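Local structure of putative hyaluronoglucosaminidase (Clostridium perfringens, 6PWI) at residues A[209-214]-A[249-254]; A[290-295]-A[323-328]; A[557-562]-A[615-620]. The protein probably hydrolyses terminal N-acetylhexosamine residues as a family 84 glycoside hydrolase, this chain being the catalytic portion of a longer, probably cell-wall-attached protein. All coordinates share one frame; numbering follows the deposited sequence.

Overall arrangement
Along the chain the three contacts come in series, each loop closing before the next opens. Contact 1 closes a loop of 34 residues containing helix 231-247 and pairs the second and third strands of the eight-stranded parallel barrel. Contact 2 closes one of 27 residues around helix 304-321 and joins the fourth strand to the approach to the fifth. The two adjoin at strands 250-255 and 293-296, where W253 O lies 2.8 Å from G294 N, a probable hydrogen bond; their centres are about 9 Å apart. Contact 3, in the C-terminal helices with its centre about 44 Å from that of contact 1, closes a loop of 52 residues including helix 575-591 and joins helices 540-572 and 613-623.

Contact 1 of 3, residues A[209-214]-A[249-254]; sequences NSYIFA and NKFIWT
K250 reaches across on a bent side chain that ends at the carbonyl of N209, just before strand 210-213. Its CB and CG pass N209 O, CD swings farther off, and bends at chi3 (-62°) and chi4 (-71°) bring CE back to that oxygen, to which NZ donates at 2.9 Å; Y325 is its cation-pi partner. The backbone then carries the parallel ladder: Y211 N to K250 O (2.7 Å), I252 N to Y211 O (2.8 Å) and F213 N to I252 O (2.8 Å). Beyond the ladder T254 OG1 donates to F213 O at 2.6 Å.

Y211, F213, F251 and W253 form an aromatic cluster on one sheet face. F251 CZ sits over one face of the F213 ring, toward its rim, 3.3 Å from F213 CG, with the planes 34° apart. On the other face, I252 CD1 meets I212 CG1 at 4.0 Å.

These are strands two and three of a TIM barrel, linked in a beta-alpha-beta unit through helix 231-247. That helix packs on F251, while helix 193-204 meets Y211 and F213. Strand 179-184 borders strand 210-213 on its other edge, and its E184 OE1 hydrogen-bonds Y211 OH.

Contact 2 of 3, residues A[290-295]-A[323-328]; sequences VRQFGV and DVYEFI
R291 and D323 meet just before the N-terminal ends of two neighbouring TIM-barrel strands, where the fourth strand, 293-296, runs beside the loop entering the fifth, 328-330. The end-to-end directions of the touching parts differ by only 25°, as expected of parallel neighbours in this fold.

The two charged side chains are turned well out of a coplanar pairing. Guanidinium and carboxylate planes stand 63° apart, and R291 NE donates to D323 OD2 at 3.0 Å from above the carboxylate plane, although OD2 itself lies near the guanidinium plane. NE makes the salt bridge, while R291 NH2 is taken by V290 O and by the backbone O of Y286, on helix 268-286, whose OH bonds D323 OD1.

Q292 crosses Y325 at about a right angle, its CD 3.7 Å from Y325 CB. With CG anti to the backbone N (chi1 -163°) and the chain extended beyond it, the amide reaches past Y325 to E326. There Q292 NE2 gives a fairly straight bond to E326 O (2.8 Å), close to both the amide and the carbonyl plane.

F293 meets two apolar partners at different points. V324 CG1 comes to the edge of its ring, near the plane, 4.0 Å from F293 CD2, whereas F327 CE1 touches F293 CB at 3.6 Å. Helix 304-321 covers F327 through M311 and L314.

Regular pairing begins at G294 and I328, with I328 N donating to F293 O and V295 N to I328 O. Earlier on, Y325 N donates to R291 O at 2.9 Å. Between that bond and the regular pairing one water spans the gap: it accepts from F293 N at 2.9 Å and donates to Y325 O at 3.0 Å.

Contact 3 of 3, residues A[557-562]-A[615-620]; sequences AESTIA and PFIKDL
T560 and I617 contribute most of the surface buried where two helices of the C-terminal helical region pack side by side. The segments 557-562 and 615-620 run in roughly the same direction, with their axes 9.9 Å apart and crossing at 30°. Only 198 Å² is buried in all, so this is a small patch of a larger helical packing.

T560 has the larger share, and its two branches divide the work. OG1 faces I617, touching CG1 and CD1, while the methyl CG2 approaches the F616 ring obliquely, 3.6 Å from F616 CE2. The first torsion explains this division: CG2 is anti to the backbone N, and OG1 stands beside that N (chi1 -56°). From there OG1 hydrogen-bonds L556 O one turn earlier in its own helix, which satisfies the hydroxyl where it faces the carbons of I617.

I617 comes in at about a right angle to T560 and extends along S559 as well. Its CD1 lies 3.8 Å from S559 OG, and CG2 reaches the same oxygen. That hydroxyl has its polar partner elsewhere, in G585 O, so against I617 it makes van der Waals contact. L556 and Y563, on the same helix as T560, add further contacts to I617.

S559 is the next largest contributor. Around these residues, helix 496-507 packs on F616 through I499 and F502, and Y523 of helix 513-536 touches both T560 and F616. Within 615-620, L620 CD1 rests over one face of the F616 ring, offset toward its rim and 3.6 Å above the plane.

Contact 1 of 3, residues A[209-214]-A[249-254]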
# COMPACT_ATOMS: atom_id res chain seq x y z
N ASN A 209 4.24 -2.74 -8.21
CA ASN A 209 4.38 -2.60 -9.65
C ASN A 209 3.20 -1.85 -10.27
O ASN A 209 3.15 -1.70 -11.48
CB ASN A 209 4.70 -3.94 -10.33
CG ASN A 209 3.63 -5.01 -10.21
OD1 ASN A 209 2.49 -4.75 -9.80
ND2 ASN A 209 3.96 -6.23 -10.60
N SER A 210 2.26 -1.36 -9.44
CA SER A 210 0.99 -0.88 -9.96
C SER A 210 0.49 0.34 -9.19
O SER A 210 0.31 0.28 -7.98
CB SER A 210 -0.05 -1.96 -9.90
OG SER A 210 0.27 -3.02 -10.79
N TYR A 211 0.25 1.43 -9.92
CA TYR A 211 -0.60 2.51 -9.43
C TYR A 211 -1.74 2.68 -10.42
O TYR A 211 -1.53 3.15 -11.53
CB TYR A 211 0.19 3.81 -9.24
CG TYR A 211 -0.66 5.05 -9.13
CD1 TYR A 211 -1.86 5.05 -8.43
CD2 TYR A 211 -0.26 6.25 -9.70
CE1 TYR A 211 -2.64 6.19 -8.32
CE2 TYR A 211 -1.03 7.40 -9.60
CZ TYR A 211 -2.22 7.37 -8.90
OH TYR A 211 -2.98 8.50 -8.80
N ILE A 212 -2.95 2.25 -10.02
CA ILE A 212 -4.09 2.39 -10.90
C ILE A 212 -4.72 3.75 -10.66
O ILE A 212 -5.21 4.04 -9.57
CB ILE A 212 -5.09 1.23 -10.74
CG1 ILE A 212 -4.43 -0.11 -11.06
CG2 ILE A 212 -6.31 1.47 -11.61
CD1 ILE A 212 -4.93 -1.24 -10.21
N PHE A 213 -4.67 4.58 -11.71
CA PHE A 213 -5.17 5.94 -11.71
C PHE A 213 -6.64 5.93 -12.12
O PHE A 213 -6.95 5.84 -13.31
CB PHE A 213 -4.31 6.76 -12.67
CG PHE A 213 -4.64 8.22 -12.80
CD1 PHE A 213 -4.14 9.15 -11.90
CD2 PHE A 213 -5.42 8.68 -13.85
CE1 PHE A 213 -4.43 10.50 -12.03
CE2 PHE A 213 -5.71 10.03 -13.99
CZ PHE A 213 -5.21 10.94 -13.08
N ALA A 214 -7.54 6.02 -11.12
CA ALA A 214 -8.97 6.01 -11.37
C ALA A 214 -9.69 7.11 -10.58
O ALA A 214 -10.77 6.87 -10.03
CB ALA A 214 -9.53 4.64 -11.07
N ASN A 249 6.84 1.30 -10.19
CA ASN A 249 5.47 1.32 -9.71
C ASN A 249 4.64 2.00 -10.79
O ASN A 249 4.32 3.18 -10.69
CB ASN A 249 5.44 2.02 -8.34
CG ASN A 249 4.17 1.82 -7.53
OD1 ASN A 249 4.25 1.69 -6.31
ND2 ASN A 249 3.01 1.83 -8.16
N LYS A 250 4.30 1.26 -11.86
CA LYS A 250 3.83 1.85 -13.11
C LYS A 250 2.53 2.62 -12.89
O LYS A 250 1.69 2.21 -12.10
CB LYS A 250 3.50 0.80 -14.16
CG LYS A 250 4.56 -0.25 -14.46
CD LYS A 250 4.12 -1.28 -15.50
CE LYS A 250 2.91 -2.12 -15.11
NZ LYS A 250 3.21 -3.09 -14.02
N PHE A 251 2.38 3.70 -13.66
CA PHE A 251 1.14 4.44 -13.80
C PHE A 251 0.22 3.68 -14.76
O PHE A 251 0.53 3.57 -15.95
CB PHE A 251 1.46 5.83 -14.35
CG PHE A 251 0.30 6.80 -14.39
CD1 PHE A 251 0.14 7.76 -13.40
CD2 PHE A 251 -0.62 6.76 -15.43
CE1 PHE A 251 -0.91 8.66 -13.45
CE2 PHE A 251 -1.67 7.66 -15.48
CZ PHE A 251 -1.82 8.62 -14.49
N ILE A 252 -0.90 3.17 -14.24
CA ILE A 252 -1.89 2.49 -15.06
C ILE A 252 -3.11 3.39 -15.24
O ILE A 252 -3.78 3.75 -14.27
CB ILE A 252 -2.26 1.13 -14.44
CG1 ILE A 252 -1.03 0.21 -14.34
CG2 ILE A 252 -3.40 0.48 -15.21
CD1 ILE A 252 -1.09 -0.78 -13.21
N TRP A 253 -3.40 3.74 -16.50
CA TRP A 253 -4.49 4.66 -16.78
C TRP A 253 -5.77 3.85 -16.96
O TRP A 253 -5.69 2.70 -17.40
CB TRP A 253 -4.16 5.52 -18.01
CG TRP A 253 -5.12 6.66 -18.19
CD1 TRP A 253 -5.15 7.83 -17.48
CD2 TRP A 253 -6.21 6.73 -19.12
NE1 TRP A 253 -6.19 8.62 -17.90
CE2 TRP A 253 -6.85 7.97 -18.91
CE3 TRP A 253 -6.70 5.87 -20.11
CZ2 TRP A 253 -7.96 8.37 -19.66
CZ3 TRP A 253 -7.79 6.27 -20.86
CH2 TRP A 253 -8.41 7.50 -20.63
N THR A 254 -6.93 4.43 -16.63
CA THR A 254 -8.20 3.71 -16.69
C THR A 254 -9.27 4.54 -17.39
O THR A 254 -9.15 5.76 -17.48
CB THR A 254 -8.70 3.29 -15.30
OG1 THR A 254 -8.85 4.45 -14.48
CG2 THR A 254 -7.80 2.28 -14.63

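Contact 2 of 3, residues A[290-295]-A[323-328]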
# COMPACT_ATOMS: atom_id res chain seq x y z
N VAL A 290 2.44 5.74 -20.88
CA VAL A 290 1.56 4.75 -20.28
C VAL A 290 1.65 3.44 -21.07
O VAL A 290 1.53 3.44 -22.29
CB VAL A 290 0.10 5.25 -20.19
CG1 VAL A 290 -0.81 4.20 -19.60
CG2 VAL A 290 -0.01 6.55 -19.41
N ARG A 291 1.82 2.33 -20.35
CA ARG A 291 2.05 1.03 -20.98
C ARG A 291 1.13 -0.05 -20.39
O ARG A 291 1.34 -1.24 -20.63
CB ARG A 291 3.53 0.65 -20.89
CG ARG A 291 4.45 1.48 -21.78
CD ARG A 291 4.25 1.22 -23.27
NE ARG A 291 5.10 2.03 -24.13
CZ ARG A 291 4.91 3.33 -24.42
NH1 ARG A 291 5.76 3.95 -25.22
NH2 ARG A 291 3.89 4.00 -23.91
N GLN A 292 0.12 0.37 -19.61
CA GLN A 292 -0.88 -0.54 -19.06
C GLN A 292 -2.17 0.24 -18.80
O GLN A 292 -2.13 1.39 -18.37
CB GLN A 292 -0.37 -1.25 -17.80
CG GLN A 292 -1.20 -2.47 -17.45
CD GLN A 292 -0.62 -3.35 -16.36
OE1 GLN A 292 0.29 -2.98 -15.62
NE2 GLN A 292 -1.18 -4.55 -16.25
N PHE A 293 -3.30 -0.42 -19.06
CA PHE A 293 -4.59 0.24 -19.06
C PHE A 293 -5.63 -0.59 -18.30
O PHE A 293 -5.57 -1.82 -18.31
CB PHE A 293 -5.04 0.50 -20.50
CG PHE A 293 -4.14 1.45 -21.26
CD1 PHE A 293 -4.33 2.82 -21.18
CD2 PHE A 293 -3.11 0.97 -22.05
CE1 PHE A 293 -3.51 3.70 -21.87
CE2 PHE A 293 -2.28 1.85 -22.73
CZ PHE A 293 -2.48 3.21 -22.65
N GLY A 294 -6.59 0.10 -17.67
CA GLY A 294 -7.74 -0.52 -17.04
C GLY A 294 -9.04 -0.06 -17.69
O GLY A 294 -9.15 1.09 -18.11
N VAL A 295 -10.01 -0.98 -17.79
CA VAL A 295 -11.34 -0.66 -18.30
C VAL A 295 -12.34 -0.93 -17.17
O VAL A 295 -12.42 -2.04 -16.66
CB VAL A 295 -11.66 -1.49 -19.56
CG1 VAL A 295 -13.11 -1.32 -19.98
CG2 VAL A 295 -10.74 -1.13 -20.71
N ASP A 323 4.48 -3.67 -26.51
CA ASP A 323 5.09 -3.42 -25.21
C ASP A 323 4.05 -2.95 -24.18
O ASP A 323 4.41 -2.29 -23.20
CB ASP A 323 6.29 -2.48 -25.33
CG ASP A 323 5.93 -1.07 -25.77
OD1 ASP A 323 4.86 -0.90 -26.39
OD2 ASP A 323 6.72 -0.14 -25.50
N VAL A 324 2.78 -3.29 -24.39
CA VAL A 324 1.73 -2.93 -23.45
C VAL A 324 1.35 -4.15 -22.62
O VAL A 324 0.92 -5.17 -23.16
CB VAL A 324 0.52 -2.29 -24.16
CG1 VAL A 324 -0.63 -1.99 -23.20
CG2 VAL A 324 0.91 -1.04 -24.91
N TYR A 325 1.51 -4.04 -21.30
CA TYR A 325 1.13 -5.10 -20.37
C TYR A 325 -0.37 -5.35 -20.48
O TYR A 325 -1.09 -4.58 -21.12
CB TYR A 325 1.55 -4.74 -18.95
CG TYR A 325 3.03 -4.64 -18.71
CD1 TYR A 325 3.82 -5.77 -18.56
CD2 TYR A 325 3.66 -3.40 -18.59
CE1 TYR A 325 5.18 -5.68 -18.33
CE2 TYR A 325 5.02 -3.29 -18.35
CZ TYR A 325 5.79 -4.44 -18.22
OH TYR A 325 7.13 -4.34 -17.98
N GLU A 326 -0.84 -6.43 -19.85
CA GLU A 326 -2.20 -6.90 -20.05
C GLU A 326 -3.20 -5.98 -19.37
O GLU A 326 -2.87 -5.32 -18.39
CB GLU A 326 -2.36 -8.37 -19.66
CG GLU A 326 -1.69 -8.75 -18.35
CD GLU A 326 -1.61 -10.25 -18.15
OE1 GLU A 326 -2.24 -10.76 -17.20
OE2 GLU A 326 -0.91 -10.91 -18.96
N PHE A 327 -4.42 -5.93 -19.93
CA PHE A 327 -5.49 -5.08 -19.45
C PHE A 327 -6.03 -5.58 -18.11
O PHE A 327 -6.03 -6.78 -17.81
CB PHE A 327 -6.65 -5.04 -20.44
CG PHE A 327 -6.43 -4.18 -21.66
CD1 PHE A 327 -6.55 -2.79 -21.59
CD2 PHE A 327 -6.14 -4.75 -22.89
CE1 PHE A 327 -6.37 -2.01 -22.72
CE2 PHE A 327 -5.95 -3.96 -24.01
CZ PHE A 327 -6.06 -2.59 -23.93
N ILE A 328 -6.50 -4.61 -17.32
CA ILE A 328 -7.24 -4.84 -16.10
C ILE A 328 -8.69 -4.50 -16.40
O ILE A 328 -8.96 -3.53 -17.10
CB ILE A 328 -6.61 -3.94 -15.01
CG1 ILE A 328 -5.32 -4.57 -14.48
CG2 ILE A 328 -7.60 -3.64 -13.89
CD1 ILE A 328 -4.21 -3.59 -14.24
O HOH W 1 -3.38 -2.64 -20.97

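Contact 3 of 3, residues A[557-562]-A[615-620]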
# COMPACT_ATOMS: atom_id res chain seq x y z
N ALA A 557 -5.92 12.27 25.40
CA ALA A 557 -4.91 11.90 26.39
C ALA A 557 -5.00 12.81 27.62
O ALA A 557 -4.92 12.32 28.74
CB ALA A 557 -3.53 11.94 25.78
N GLU A 558 -5.19 14.11 27.39
CA GLU A 558 -5.29 15.06 28.49
C GLU A 558 -6.56 14.79 29.30
O GLU A 558 -6.53 14.88 30.53
CB GLU A 558 -5.20 16.50 27.98
CG GLU A 558 -3.77 17.00 27.93
CD GLU A 558 -3.49 18.21 27.04
OE1 GLU A 558 -4.42 18.66 26.33
OE2 GLU A 558 -2.33 18.69 27.05
N SER A 559 -7.65 14.44 28.62
CA SER A 559 -8.93 14.16 29.24
C SER A 559 -8.84 12.92 30.12
O SER A 559 -9.35 12.90 31.24
CB SER A 559 -10.00 14.02 28.20
OG SER A 559 -11.24 13.67 28.79
N THR A 560 -8.20 11.87 29.60
CA THR A 560 -8.09 10.62 30.34
C THR A 560 -7.26 10.84 31.59
O THR A 560 -7.62 10.36 32.66
CB THR A 560 -7.59 9.49 29.43
OG1 THR A 560 -8.48 9.42 28.32
CG2 THR A 560 -7.52 8.15 30.13
N ILE A 561 -6.16 11.59 31.46
CA ILE A 561 -5.26 11.86 32.56
C ILE A 561 -5.99 12.65 33.65
O ILE A 561 -5.84 12.36 34.84
CB ILE A 561 -3.97 12.55 32.07
CG1 ILE A 561 -3.14 11.59 31.20
CG2 ILE A 561 -3.15 13.10 33.23
CD1 ILE A 561 -1.97 12.25 30.50
N ALA A 562 -6.80 13.63 33.24
CA ALA A 562 -7.55 14.43 34.19
C ALA A 562 -8.52 13.54 34.96
O ALA A 562 -8.61 13.65 36.19
CB ALA A 562 -8.25 15.58 33.50
N PRO A 615 -14.71 5.37 24.89
CA PRO A 615 -15.52 4.61 25.84
C PRO A 615 -15.00 4.65 27.28
O PRO A 615 -15.78 4.72 28.22
CB PRO A 615 -15.51 3.19 25.26
CG PRO A 615 -15.38 3.43 23.77
CD PRO A 615 -14.42 4.59 23.67
N PHE A 616 -13.67 4.64 27.43
CA PHE A 616 -13.03 4.70 28.74
C PHE A 616 -13.30 6.05 29.40
O PHE A 616 -13.64 6.11 30.58
CB PHE A 616 -11.54 4.41 28.61
CG PHE A 616 -10.77 4.40 29.91
CD1 PHE A 616 -11.28 3.76 31.04
CD2 PHE A 616 -9.52 5.00 30.00
CE1 PHE A 616 -10.56 3.75 32.22
CE2 PHE A 616 -8.80 4.97 31.18
CZ PHE A 616 -9.32 4.35 32.30
N ILE A 617 -13.14 7.13 28.63
CA ILE A 617 -13.38 8.48 29.10
C ILE A 617 -14.83 8.57 29.59
O ILE A 617 -15.10 9.20 30.61
CB ILE A 617 -13.09 9.51 27.99
CG1 ILE A 617 -11.60 9.65 27.72
CG2 ILE A 617 -13.73 10.86 28.29
CD1 ILE A 617 -11.27 10.61 26.59
N LYS A 618 -15.75 7.95 28.85
CA LYS A 618 -17.16 8.02 29.17
C LYS A 618 -17.43 7.23 30.45
O LYS A 618 -18.18 7.69 31.32
CB LYS A 618 -18.01 7.54 27.99
CG LYS A 618 -18.19 8.58 26.89
CD LYS A 618 -18.78 8.00 25.63
CE LYS A 618 -19.07 9.04 24.57
NZ LYS A 618 -19.65 8.40 23.35
N ASP A 619 -16.80 6.06 30.55
CA ASP A 619 -16.89 5.19 31.71
C ASP A 619 -16.39 5.92 32.96
O ASP A 619 -17.07 5.93 33.98
CB ASP A 619 -16.11 3.89 31.49
CG ASP A 619 -16.95 2.74 30.95
OD1 ASP A 619 -18.19 2.90 30.88
OD2 ASP A 619 -16.35 1.68 30.64
N LEU A 620 -15.20 6.52 32.87
CA LEU A 620 -14.62 7.22 34.01
C LEU A 620 -15.58 8.30 34.49
O LEU A 620 -15.76 8.46 35.70
CB LEU A 620 -13.27 7.83 33.62
CG LEU A 620 -12.08 6.87 33.63
CD1 LEU A 620 -10.88 7.50 32.94
CD2 LEU A 620 -11.74 6.46 35.05